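Local coordinates for protein hydrogenase maturation factor (PDB 3VTI) that probably converts a carbamoyl group, received on sulphur from HypF, to a nitrile in an ATP-dependent dehydration during [NiFe]-hydrogenase maturation, at residues A19-A24 and S62-K67; I30-D35 and S125-L130; L69-A74 and A100-V105; A134-K139 and K195-P200; I146-G151 and V255-D260. One frame throughout, in Å; residues are numbered along the deposited sequence.

The contacts divide between the two halves of the AIR synthase-related fold. Contacts 1, 2 and 3 belong to the N-terminal half and share its mixed sheet: strand 120-130 lies between strands 30-37 and 66-78, and strand 103-112 flanks 66-78. Along the chain, contacts 1 and 2 interleave, and contact 3 falls between the two segments of contact 2. Contacts 4 and 5 also interleave and meet on the second sheet, where strand 254-257 lies between strands 194-198 and 146-149. Contacts 1 and 4, with centres about 7 Å apart, both reach the magnesium ion, so the metal sits where the halves join. Contact 3 is about 29 Å from contact 5, centre to centre.

Contact 1 (A19-A24 and S62-K67). With MG (magnesium ion), chain K.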
# COMPACT_ATOMS: atom_id res chain seq x y z
N ALA C 19 22.66 3.89 -13.51
CA ALA C 19 23.67 3.90 -12.47
C ALA C 19 23.29 3.00 -11.30
O ALA C 19 24.17 2.36 -10.72
CB ALA C 19 23.92 5.33 -11.99
N MET C 20 21.99 2.93 -10.98
CA MET C 20 21.47 2.08 -9.89
C MET C 20 22.05 2.47 -8.52
O MET C 20 22.47 1.62 -7.73
CB MET C 20 21.72 0.60 -10.18
CG MET C 20 20.74 -0.03 -11.14
SD MET C 20 21.24 -1.71 -11.54
CE MET C 20 22.18 -1.45 -13.03
N GLU C 21 22.05 3.78 -8.26
CA GLU C 21 22.53 4.36 -7.01
C GLU C 21 21.45 4.35 -5.93
O GLU C 21 20.27 4.22 -6.24
CB GLU C 21 23.01 5.80 -7.23
CG GLU C 21 24.07 6.00 -8.31
CD GLU C 21 25.47 5.60 -7.87
OE1 GLU C 21 25.65 5.16 -6.71
OE2 GLU C 21 26.41 5.74 -8.68
N ASP C 22 21.87 4.49 -4.67
CA ASP C 22 20.96 4.69 -3.54
C ASP C 22 20.21 6.01 -3.66
O ASP C 22 19.12 6.16 -3.12
CB ASP C 22 21.75 4.73 -2.22
CG ASP C 22 22.20 3.36 -1.76
OD1 ASP C 22 21.39 2.66 -1.10
OD2 ASP C 22 23.36 2.98 -2.04
N ALA C 23 20.80 6.96 -4.37
CA ALA C 23 20.17 8.25 -4.60
C ALA C 23 20.69 8.87 -5.90
O ALA C 23 21.84 8.65 -6.27
CB ALA C 23 20.44 9.17 -3.42
N ALA C 24 19.84 9.62 -6.59
CA ALA C 24 20.30 10.40 -7.74
C ALA C 24 21.09 11.61 -7.25
O ALA C 24 20.74 12.20 -6.23
CB ALA C 24 19.11 10.86 -8.57
N SER C 62 22.01 9.78 2.37
CA SER C 62 23.37 10.03 2.84
C SER C 62 24.37 9.17 2.09
O SER C 62 25.55 9.52 2.00
CB SER C 62 23.48 9.74 4.34
OG SER C 62 22.52 10.45 5.12
N MET C 63 23.90 8.04 1.55
CA MET C 63 24.77 7.02 0.93
C MET C 63 25.63 7.53 -0.23
O MET C 63 26.47 6.81 -0.76
CB MET C 63 23.94 5.83 0.46
CG MET C 63 23.25 5.11 1.57
SD MET C 63 24.42 4.40 2.73
CE MET C 63 23.41 4.31 4.20
N ARG C 64 25.41 8.78 -0.60
CA ARG C 64 26.11 9.37 -1.71
C ARG C 64 27.20 10.31 -1.18
O ARG C 64 27.91 10.95 -1.95
CB ARG C 64 25.09 10.10 -2.59
CG ARG C 64 25.41 10.11 -4.05
CD ARG C 64 25.47 8.71 -4.68
NE ARG C 64 26.25 8.80 -5.91
CZ ARG C 64 25.74 9.09 -7.11
NH1 ARG C 64 24.43 9.27 -7.25
NH2 ARG C 64 26.53 9.17 -8.17
N GLY C 65 27.37 10.34 0.14
CA GLY C 65 28.33 11.24 0.81
C GLY C 65 27.69 12.58 1.14
O GLY C 65 28.24 13.65 0.83
N ALA C 66 26.51 12.52 1.76
CA ALA C 66 25.66 13.69 1.89
C ALA C 66 25.01 13.82 3.25
O ALA C 66 24.78 12.83 3.95
CB ALA C 66 24.61 13.68 0.78
N LYS C 67 24.74 15.08 3.61
CA LYS C 67 23.93 15.42 4.76
C LYS C 67 22.47 15.50 4.30
O LYS C 67 22.13 16.36 3.49
CB LYS C 67 24.37 16.77 5.33
CG LYS C 67 23.50 17.30 6.45
CD LYS C 67 24.15 18.48 7.16
CE LYS C 67 23.39 18.81 8.45
NZ LYS C 67 23.06 17.57 9.24
MG MG K . 19.67 1.91 0.09
O HOH W 1 18.94 1.88 -2.19
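R64 NH1 donates a hydrogen bond to the backbone oxygen of A23, 2.8 Å from NH1 to O, though bent to 132° at the hydrogen. The bond lies at the edge of the guanidinium, slightly tilted from its plane. One face of the same group is taken by E21: the carboxylate stacks on it with the two planes 10° apart, and E21 CD stands 3.6 Å above the guanidinium centre. Because of this stacking, E21 OE2 and R64 NH2, 3.5 Å apart, form a salt bridge by charge alone, with no N-H directed at the oxygen. The carboxylate spends its hydrogen bonds on S137 OG and the I138 amide, while R64 NE binds the carbonyl of V136, so both charged groups also tie in the loop 134-139. An alanine in place of R64 would probably leave A23 O and V136 O without their donor and the flat face of the E21 carboxylate without its stacked countercharge. Beside this pair, D22 CB rests on M63 CB at 3.6 Å. D22 CG is turned anti to the carbonyl carbon (chi1 -76°), and beyond it OD1 binds magnesium at 2.2 Å while OD2 forms a salt bridge with R198 NE. A water and the carboxylates of D60 and D199 also bind the ion, making this the carboxylate-lined magnesium site of the HypE protein, at the junction of its two halves.

Contact 2 (I30-D35 and S125-L130)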
# COMPACT_ATOMS: atom_id res chain seq x y z
N ILE C 30 23.28 18.19 -4.86
CA ILE C 30 22.12 17.68 -4.12
C ILE C 30 21.68 16.29 -4.58
O ILE C 30 21.79 15.91 -5.75
CB ILE C 30 20.92 18.69 -4.01
CG1 ILE C 30 20.14 18.79 -5.32
CG2 ILE C 30 21.36 20.06 -3.47
CD1 ILE C 30 18.98 17.83 -5.39
N THR C 31 21.16 15.56 -3.61
CA THR C 31 20.83 14.18 -3.78
C THR C 31 19.32 13.97 -3.59
O THR C 31 18.66 14.74 -2.88
CB THR C 31 21.68 13.35 -2.81
OG1 THR C 31 21.74 12.00 -3.28
CG2 THR C 31 21.14 13.39 -1.38
N LEU C 32 18.77 12.94 -4.24
CA LEU C 32 17.32 12.65 -4.21
C LEU C 32 17.00 11.16 -4.23
O LEU C 32 17.46 10.43 -5.12
CB LEU C 32 16.59 13.34 -5.37
CG LEU C 32 15.09 13.09 -5.55
CD1 LEU C 32 14.26 13.67 -4.40
CD2 LEU C 32 14.65 13.65 -6.90
N THR C 33 16.22 10.72 -3.24
CA THR C 33 15.87 9.32 -3.10
C THR C 33 14.38 9.16 -2.81
O THR C 33 13.70 10.12 -2.41
CB THR C 33 16.68 8.65 -1.97
OG1 THR C 33 16.35 7.26 -1.87
CG2 THR C 33 16.42 9.34 -0.63
N THR C 34 13.86 7.95 -3.02
CA THR C 34 12.51 7.63 -2.59
C THR C 34 12.42 6.16 -2.19
O THR C 34 13.10 5.33 -2.77
CB THR C 34 11.44 7.96 -3.66
OG1 THR C 34 10.14 7.78 -3.09
CG2 THR C 34 11.59 7.08 -4.90
N ASP C 35 11.59 5.86 -1.20
CA ASP C 35 11.33 4.49 -0.81
C ASP C 35 9.93 4.32 -0.22
O ASP C 35 9.43 5.19 0.49
CB ASP C 35 12.37 3.99 0.19
CG ASP C 35 12.57 2.49 0.13
OD1 ASP C 35 11.97 1.85 -0.76
OD2 ASP C 35 13.34 1.94 0.94
N SER C 125 10.33 10.47 0.49
CA SER C 125 11.44 10.91 -0.36
C SER C 125 12.36 11.82 0.42
O SER C 125 11.95 12.42 1.42
CB SER C 125 10.94 11.62 -1.62
OG SER C 125 10.00 10.80 -2.31
N GLY C 126 13.60 11.94 -0.03
CA GLY C 126 14.59 12.69 0.71
C GLY C 126 15.49 13.53 -0.17
O GLY C 126 15.80 13.13 -1.29
N ILE C 127 15.88 14.68 0.36
CA ILE C 127 16.87 15.55 -0.27
C ILE C 127 18.04 15.74 0.68
O ILE C 127 17.86 16.07 1.85
CB ILE C 127 16.23 16.91 -0.69
CG1 ILE C 127 15.67 16.80 -2.10
CG2 ILE C 127 17.24 18.06 -0.66
CD1 ILE C 127 14.93 18.01 -2.54
N GLY C 128 19.24 15.52 0.17
CA GLY C 128 20.46 15.80 0.93
C GLY C 128 21.45 16.64 0.14
O GLY C 128 21.34 16.76 -1.08
N VAL C 129 22.42 17.23 0.83
CA VAL C 129 23.46 18.02 0.19
C VAL C 129 24.82 17.36 0.41
O VAL C 129 25.16 16.97 1.53
CB VAL C 129 23.44 19.52 0.66
CG1 VAL C 129 23.82 19.64 2.14
CG2 VAL C 129 24.35 20.39 -0.20
N LEU C 130 25.58 17.23 -0.67
CA LEU C 130 26.90 16.60 -0.67
C LEU C 130 27.93 17.38 0.16
O LEU C 130 27.99 18.61 0.08
CB LEU C 130 27.39 16.47 -2.11
CG LEU C 130 27.91 15.11 -2.59
CD1 LEU C 130 26.80 14.07 -2.59
CD2 LEU C 130 28.49 15.24 -3.99
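T31 lays its side chain over the backbone of G128. Its CB is 3.8 Å from G128 O, and from there the two branches part. The methyl CG2 takes the crowded position between backbone N and carbonyl carbon and comes to rest against the G128 peptide, 3.4 Å from the carbonyl oxygen. OG1 is anti to the backbone N (chi1 -159°) and hydrogen-bonds to the carbonyl of A24, on the neighbouring strand 24-26. G128 has no side chain to contest the place of the methyl; at the next hydrogen-bonded pair, two residues on, T33 CG2 lies likewise over G126, more loosely, with T33 OG1 held by the carbonyl of D22. Both threonines close two-way amide-carbonyl bonds with their glycines, T31 N to G128 O being 2.8 Å and G126 N to T33 O 3.0 Å. These are the hydrogen-bonded pairs of antiparallel neighbours 30-37 and 120-130 in the mixed sheet of the N-terminal half. On the face bearing the two threonines, T33 meets T57 and D60 of helix 49-60, which places it close to the magnesium site. I30, L32 and I127 point to the other face, where the L32 and I127 side chains cross obliquely, L32 CD1 4.1 Å from I127 CG1. That face turns toward the second subunit: L32 packs on T72 of that subunit and I127 on its I30. T34 OG1 and S125 OG hydrogen-bond at 3.1 Å, and each has a further partner, N123 ND2 for T34 and S125 OG of the second subunit for S125.

Contact 3 (L69-A74 and A100-V105); sequences LFLTAA and AGVKIV
F70 and V105 are brought together by matching first torsions: in both, the first carbon of the chain, CG of F70 (chi1 -53°) and CG1 of V105 (chi1 -68°), is anti to its own carbonyl carbon. The two side chains then slant past each other, with F70 CD1 3.6 Å from V105 CG1, while the second methyl, V105 CG2, faces F70 CB at 3.9 Å. One face of the phenyl ring is covered toward its rim by L69 CB. L71 and V102 cross at about a right angle, L71 CD1 lying 3.7 Å from V102 CG1. On the L71 side of the sheet I104 splits its branches: CG1 meets L71 CB, and CG2 packs on A73 CB at 3.8 Å. Three backbone hydrogen bonds tie the strands, K103 N to L69 O, L71 N to K103 O and V105 N to L71 O, each 2.9 Å long. Toward strand 120-130, L69 and F70 together face I127 in a classic beta bulge. Helix 83-100 ends in a Schellman motif at G101 and returns the chain to the sheet; its M93 and A97 touch A73 and V102. V105 also packs on Y16 of the second subunit. Parallel strands 66-78 and 103-112, joined through a helix that packs on them, form a beta-alpha-beta crossover at the edge of the N-terminal sheet.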
# COMPACT_ATOMS: atom_id res chain seq x y z
N LEU C 69 18.64 16.59 4.56
CA LEU C 69 18.03 17.78 5.15
C LEU C 69 16.50 17.76 5.14
O LEU C 69 15.86 18.09 6.14
CB LEU C 69 18.51 19.05 4.44
CG LEU C 69 19.95 19.54 4.54
CD1 LEU C 69 20.22 20.61 3.48
CD2 LEU C 69 20.28 20.09 5.94
N PHE C 70 15.92 17.39 4.00
CA PHE C 70 14.48 17.51 3.80
C PHE C 70 13.87 16.22 3.32
O PHE C 70 14.49 15.48 2.54
CB PHE C 70 14.16 18.64 2.82
CG PHE C 70 14.80 19.95 3.19
CD1 PHE C 70 14.43 20.62 4.37
CD2 PHE C 70 15.78 20.52 2.38
CE1 PHE C 70 15.03 21.83 4.72
CE2 PHE C 70 16.37 21.74 2.72
CZ PHE C 70 16.00 22.39 3.89
N LEU C 71 12.66 15.95 3.82
CA LEU C 71 11.94 14.73 3.51
C LEU C 71 10.48 15.00 3.15
O LEU C 71 9.87 15.95 3.63
CB LEU C 71 12.00 13.77 4.70
CG LEU C 71 13.04 12.64 4.67
CD1 LEU C 71 14.43 13.17 4.97
CD2 LEU C 71 12.65 11.54 5.64
N THR C 72 9.94 14.14 2.30
CA THR C 72 8.52 14.16 2.05
C THR C 72 7.93 12.91 2.68
O THR C 72 8.62 11.90 2.80
CB THR C 72 8.21 14.18 0.57
OG1 THR C 72 8.93 13.12 -0.06
CG2 THR C 72 8.64 15.52 -0.06
N ALA C 73 6.67 12.99 3.10
CA ALA C 73 6.00 11.84 3.70
C ALA C 73 4.62 11.62 3.09
O ALA C 73 3.74 12.47 3.21
CB ALA C 73 5.91 11.99 5.21
N ALA C 74 4.46 10.49 2.42
CA ALA C 74 3.18 10.13 1.84
C ALA C 74 2.58 8.92 2.56
O ALA C 74 3.26 7.91 2.75
CB ALA C 74 3.33 9.87 0.36
N ALA C 100 17.75 12.63 13.41
CA ALA C 100 18.51 12.76 12.18
C ALA C 100 18.82 14.22 11.81
O ALA C 100 19.61 14.46 10.90
CB ALA C 100 17.79 12.06 11.04
N GLY C 101 18.21 15.17 12.50
CA GLY C 101 18.42 16.59 12.21
C GLY C 101 17.84 16.97 10.85
O GLY C 101 18.40 17.78 10.12
N VAL C 102 16.70 16.35 10.54
CA VAL C 102 16.05 16.45 9.25
C VAL C 102 14.62 17.00 9.44
O VAL C 102 14.07 16.94 10.55
CB VAL C 102 16.05 15.04 8.58
CG1 VAL C 102 14.64 14.45 8.43
CG2 VAL C 102 16.78 15.08 7.26
N LYS C 103 14.04 17.55 8.38
CA LYS C 103 12.67 18.07 8.45
C LYS C 103 11.78 17.56 7.33
O LYS C 103 12.19 17.55 6.16
CB LYS C 103 12.67 19.60 8.43
CG LYS C 103 13.01 20.22 9.75
CD LYS C 103 13.22 21.73 9.60
CE LYS C 103 13.40 22.39 10.95
NZ LYS C 103 13.83 23.80 10.78
N ILE C 104 10.57 17.14 7.69
CA ILE C 104 9.56 16.75 6.70
C ILE C 104 8.82 18.01 6.27
O ILE C 104 8.17 18.67 7.09
CB ILE C 104 8.58 15.69 7.24
CG1 ILE C 104 9.37 14.44 7.68
CG2 ILE C 104 7.51 15.34 6.19
CD1 ILE C 104 8.64 13.57 8.63
N VAL C 105 8.93 18.33 4.99
CA VAL C 105 8.57 19.65 4.48
C VAL C 105 7.35 19.64 3.56
O VAL C 105 6.70 20.68 3.35
CB VAL C 105 9.75 20.31 3.75
CG1 VAL C 105 10.85 20.65 4.76
CG2 VAL C 105 10.29 19.41 2.65

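Contact 4 (A134-K139 and K195-P200). With MG (magnesium ion), chain K.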
# COMPACT_ATOMS: atom_id res chain seq x y z
N ALA C 134 33.00 14.91 -1.53
CA ALA C 134 32.37 13.61 -1.52
C ALA C 134 32.28 13.05 -2.93
O ALA C 134 31.93 13.76 -3.87
CB ALA C 134 31.00 13.71 -0.91
N ASN C 135 32.63 11.77 -3.05
CA ASN C 135 32.50 11.05 -4.31
C ASN C 135 32.21 9.59 -4.02
O ASN C 135 33.08 8.73 -4.12
CB ASN C 135 33.75 11.19 -5.18
CG ASN C 135 33.52 10.72 -6.62
OD1 ASN C 135 32.70 9.83 -6.89
ND2 ASN C 135 34.25 11.32 -7.54
N VAL C 136 30.97 9.32 -3.65
CA VAL C 136 30.56 7.99 -3.24
C VAL C 136 29.55 7.47 -4.25
O VAL C 136 28.56 8.14 -4.55
CB VAL C 136 29.94 8.01 -1.82
CG1 VAL C 136 29.82 6.62 -1.29
CG2 VAL C 136 30.79 8.86 -0.88
N SER C 137 29.81 6.27 -4.76
CA SER C 137 29.01 5.65 -5.82
C SER C 137 29.29 4.15 -5.83
O SER C 137 30.43 3.76 -5.57
CB SER C 137 29.38 6.28 -7.18
OG SER C 137 29.26 5.38 -8.26
N ILE C 138 28.29 3.33 -6.15
CA ILE C 138 28.49 1.86 -6.28
C ILE C 138 29.46 1.48 -7.39
O ILE C 138 29.81 0.32 -7.50
CB ILE C 138 27.18 1.02 -6.57
CG1 ILE C 138 26.07 1.89 -7.14
CG2 ILE C 138 26.74 0.21 -5.35
CD1 ILE C 138 26.29 2.25 -8.58
N LYS C 139 29.85 2.46 -8.21
CA LYS C 139 30.82 2.24 -9.29
C LYS C 139 32.29 2.47 -8.89
O LYS C 139 33.19 2.27 -9.70
CB LYS C 139 30.48 3.13 -10.48
CG LYS C 139 29.43 2.54 -11.41
CD LYS C 139 28.76 3.61 -12.27
CE LYS C 139 27.67 4.35 -11.48
NZ LYS C 139 27.24 5.59 -12.18
N LYS C 195 34.80 5.34 -0.83
CA LYS C 195 34.48 5.05 -2.22
C LYS C 195 33.03 4.61 -2.43
O LYS C 195 32.37 5.09 -3.35
CB LYS C 195 35.47 4.04 -2.79
CG LYS C 195 36.82 4.67 -3.10
CD LYS C 195 37.86 3.61 -3.26
CE LYS C 195 38.89 3.96 -4.31
NZ LYS C 195 38.33 3.86 -5.69
N VAL C 196 32.54 3.72 -1.56
CA VAL C 196 31.16 3.21 -1.66
C VAL C 196 30.48 3.20 -0.29
O VAL C 196 31.10 2.87 0.72
CB VAL C 196 31.11 1.78 -2.24
CG1 VAL C 196 29.66 1.23 -2.25
CG2 VAL C 196 31.73 1.74 -3.63
N LEU C 197 29.21 3.56 -0.29
CA LEU C 197 28.38 3.49 0.90
C LEU C 197 27.03 2.93 0.50
O LEU C 197 26.38 3.45 -0.41
CB LEU C 197 28.20 4.88 1.53
CG LEU C 197 29.38 5.54 2.24
CD1 LEU C 197 29.02 6.96 2.64
CD2 LEU C 197 29.82 4.75 3.46
N ARG C 198 26.61 1.85 1.16
CA ARG C 198 25.26 1.31 0.94
C ARG C 198 24.75 0.56 2.17
O ARG C 198 25.48 -0.21 2.79
CB ARG C 198 25.21 0.40 -0.29
CG ARG C 198 23.83 -0.15 -0.59
CD ARG C 198 23.71 -0.63 -2.03
NE ARG C 198 23.63 0.49 -2.96
CZ ARG C 198 23.50 0.38 -4.28
NH1 ARG C 198 23.42 -0.81 -4.86
NH2 ARG C 198 23.45 1.48 -5.02
N ASP C 199 23.49 0.81 2.50
CA ASP C 199 22.82 0.07 3.57
C ASP C 199 22.26 -1.27 3.06
O ASP C 199 21.53 -1.29 2.07
CB ASP C 199 21.74 0.93 4.22
CG ASP C 199 20.73 1.49 3.23
OD1 ASP C 199 21.04 1.64 2.02
OD2 ASP C 199 19.60 1.80 3.69
N PRO C 200 22.60 -2.38 3.74
CA PRO C 200 22.20 -3.70 3.26
C PRO C 200 20.78 -3.97 3.73
O PRO C 200 20.57 -4.56 4.79
CB PRO C 200 23.21 -4.65 3.93
CG PRO C 200 23.90 -3.85 5.02
CD PRO C 200 23.31 -2.46 5.04
MG MG K . 19.67 1.91 0.09
O HOH W 1 18.94 1.88 -2.19
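I138 lies over the flat of the R198 guanidinium, with CG2 3.3 Å above the plane and over its centre. Its other branch leans toward one corner, CG1 to NH2 at 3.4 Å, so a branched aliphatic group covers that face while the N-H groups bind elsewhere: NE pairs with D22, NH1 with E211 and NH2 with the carbonyl of M20. V136 sets CG1 alongside L197, 3.7 Å from its CB. On the other side of the strand, V196 CG2 lies against S137 O. The backbones are joined by S137 N to K195 O, 3.2 Å and nearly straight at 166°; here K195 and V196 form a classic beta bulge against V256. S137 OG closes an ST turn with K139 N at 3.0 Å and also meets E21. An alanine at R198 would probably leave D22 OD2 and E211 without their guanidinium partner, M20 O without this donor, and a gap beside the I138 branches. D199 OD1 binds magnesium at 2.4 Å and D22 is a fellow ligand; R198, masked by I138 on one face, is thus a second-shell residue that is likely to steady D22 and to offset part of the negative charge around the metal.

Contact 5 (I146-G151 and V255-D260); sequences IVLISG and VVVERD
L148 and V257 make the closest side-chain contact of these two strands, L148 CD1 reaching V257 CG2 at 3.7 Å with the chains at about a right angle. V257 CG2 also touches I146 CB at 4.1 Å, so a single methyl bridges two residues that point to the same face. The third partner there is V255, whose CB lies opposite L148 CB at 4.3 Å. Antiparallel pairing fixes this row. I146 with V257 and L148 with V255 are hydrogen-bonded pairs, the straightest and shortest links being L148 N to V255 O at 2.7 Å and V255 N to L148 O at 2.8 Å, with angles of 172° and 175°. Between them V147 and V256 form a non-hydrogen-bonded pair directed to the other face. Past the end of the pairing, I146 CG1 lies 4.1 Å from R259 CA, and the guanidinium of R259 forms a salt bridge with E283. Helix 262-270 packs on the face of I146, L148 and V257 through A262 and M269, while V256 meets V196 and V284 on the reverse. Strand 146-149 is flanked on its other side by strand 279-285, and strand 254-257 by strand 194-198, both antiparallel, so this pair lies inside the mixed sheet of the C-terminal half.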
# COMPACT_ATOMS: atom_id res chain seq x y z
N ILE C 146 39.24 -1.84 0.87
CA ILE C 146 38.80 -2.62 2.03
C ILE C 146 37.31 -2.45 2.25
O ILE C 146 36.76 -1.36 2.05
CB ILE C 146 39.59 -2.21 3.31
CG1 ILE C 146 41.10 -2.40 3.12
CG2 ILE C 146 39.07 -2.95 4.55
CD1 ILE C 146 41.58 -3.84 2.91
N VAL C 147 36.65 -3.53 2.64
CA VAL C 147 35.22 -3.52 2.89
C VAL C 147 34.99 -3.59 4.39
O VAL C 147 35.52 -4.47 5.06
CB VAL C 147 34.53 -4.72 2.22
CG1 VAL C 147 33.02 -4.54 2.25
CG2 VAL C 147 35.00 -4.86 0.79
N LEU C 148 34.18 -2.66 4.89
CA LEU C 148 33.78 -2.65 6.29
C LEU C 148 32.26 -2.70 6.42
O LEU C 148 31.52 -2.30 5.51
CB LEU C 148 34.32 -1.41 7.00
CG LEU C 148 35.83 -1.25 7.10
CD1 LEU C 148 36.41 -0.52 5.91
CD2 LEU C 148 36.18 -0.51 8.37
N ILE C 149 31.79 -3.21 7.56
CA ILE C 149 30.39 -3.12 7.95
C ILE C 149 30.31 -2.37 9.28
O ILE C 149 31.12 -2.62 10.18
CB ILE C 149 29.72 -4.52 8.09
CG1 ILE C 149 28.22 -4.39 8.38
CG2 ILE C 149 30.36 -5.32 9.20
CD1 ILE C 149 27.37 -4.38 7.17
N SER C 150 29.34 -1.46 9.40
CA SER C 150 29.20 -0.61 10.60
C SER C 150 28.76 -1.32 11.88
O SER C 150 28.85 -0.74 12.96
CB SER C 150 28.25 0.55 10.31
OG SER C 150 26.97 0.09 9.93
N GLY C 151 28.26 -2.55 11.76
CA GLY C 151 27.79 -3.32 12.91
C GLY C 151 27.23 -4.70 12.56
O GLY C 151 27.45 -5.20 11.46
N VAL C 255 30.73 -0.21 3.90
CA VAL C 255 31.66 0.82 3.46
C VAL C 255 32.84 0.25 2.71
O VAL C 255 33.48 -0.67 3.17
CB VAL C 255 32.24 1.58 4.66
CG1 VAL C 255 32.89 2.88 4.21
CG2 VAL C 255 31.19 1.82 5.72
N VAL C 256 33.13 0.84 1.56
CA VAL C 256 34.36 0.53 0.84
C VAL C 256 35.29 1.74 0.93
O VAL C 256 34.85 2.87 0.70
CB VAL C 256 34.07 0.13 -0.63
CG1 VAL C 256 35.31 -0.36 -1.31
CG2 VAL C 256 33.00 -0.95 -0.68
N VAL C 257 36.56 1.51 1.26
CA VAL C 257 37.55 2.59 1.44
C VAL C 257 38.90 2.29 0.80
O VAL C 257 39.20 1.14 0.49
CB VAL C 257 37.84 2.90 2.95
CG1 VAL C 257 36.60 3.36 3.65
CG2 VAL C 257 38.40 1.68 3.65
N GLU C 258 39.71 3.32 0.62
CA GLU C 258 41.10 3.14 0.24
C GLU C 258 41.85 2.37 1.32
O GLU C 258 41.63 2.56 2.52
CB GLU C 258 41.80 4.48 -0.02
CG GLU C 258 41.48 5.09 -1.37
CD GLU C 258 42.67 5.80 -1.99
OE1 GLU C 258 43.72 5.14 -2.16
OE2 GLU C 258 42.56 7.00 -2.31
N ARG C 259 42.75 1.50 0.87
CA ARG C 259 43.50 0.60 1.73
C ARG C 259 44.12 1.29 2.95
O ARG C 259 44.00 0.78 4.07
CB ARG C 259 44.59 -0.09 0.90
CG ARG C 259 44.97 -1.46 1.40
CD ARG C 259 45.77 -2.24 0.37
NE ARG C 259 45.50 -3.68 0.47
CZ ARG C 259 46.17 -4.51 1.26
NH1 ARG C 259 47.14 -4.06 2.04
NH2 ARG C 259 45.87 -5.81 1.28
N ASP C 260 44.77 2.43 2.74
CA ASP C 260 45.48 3.14 3.80
C ASP C 260 44.55 3.81 4.83
O ASP C 260 44.98 4.16 5.92
CB ASP C 260 46.46 4.18 3.21
CG ASP C 260 47.87 3.62 3.01
OD1 ASP C 260 48.09 2.40 3.19
OD2 ASP C 260 48.78 4.42 2.66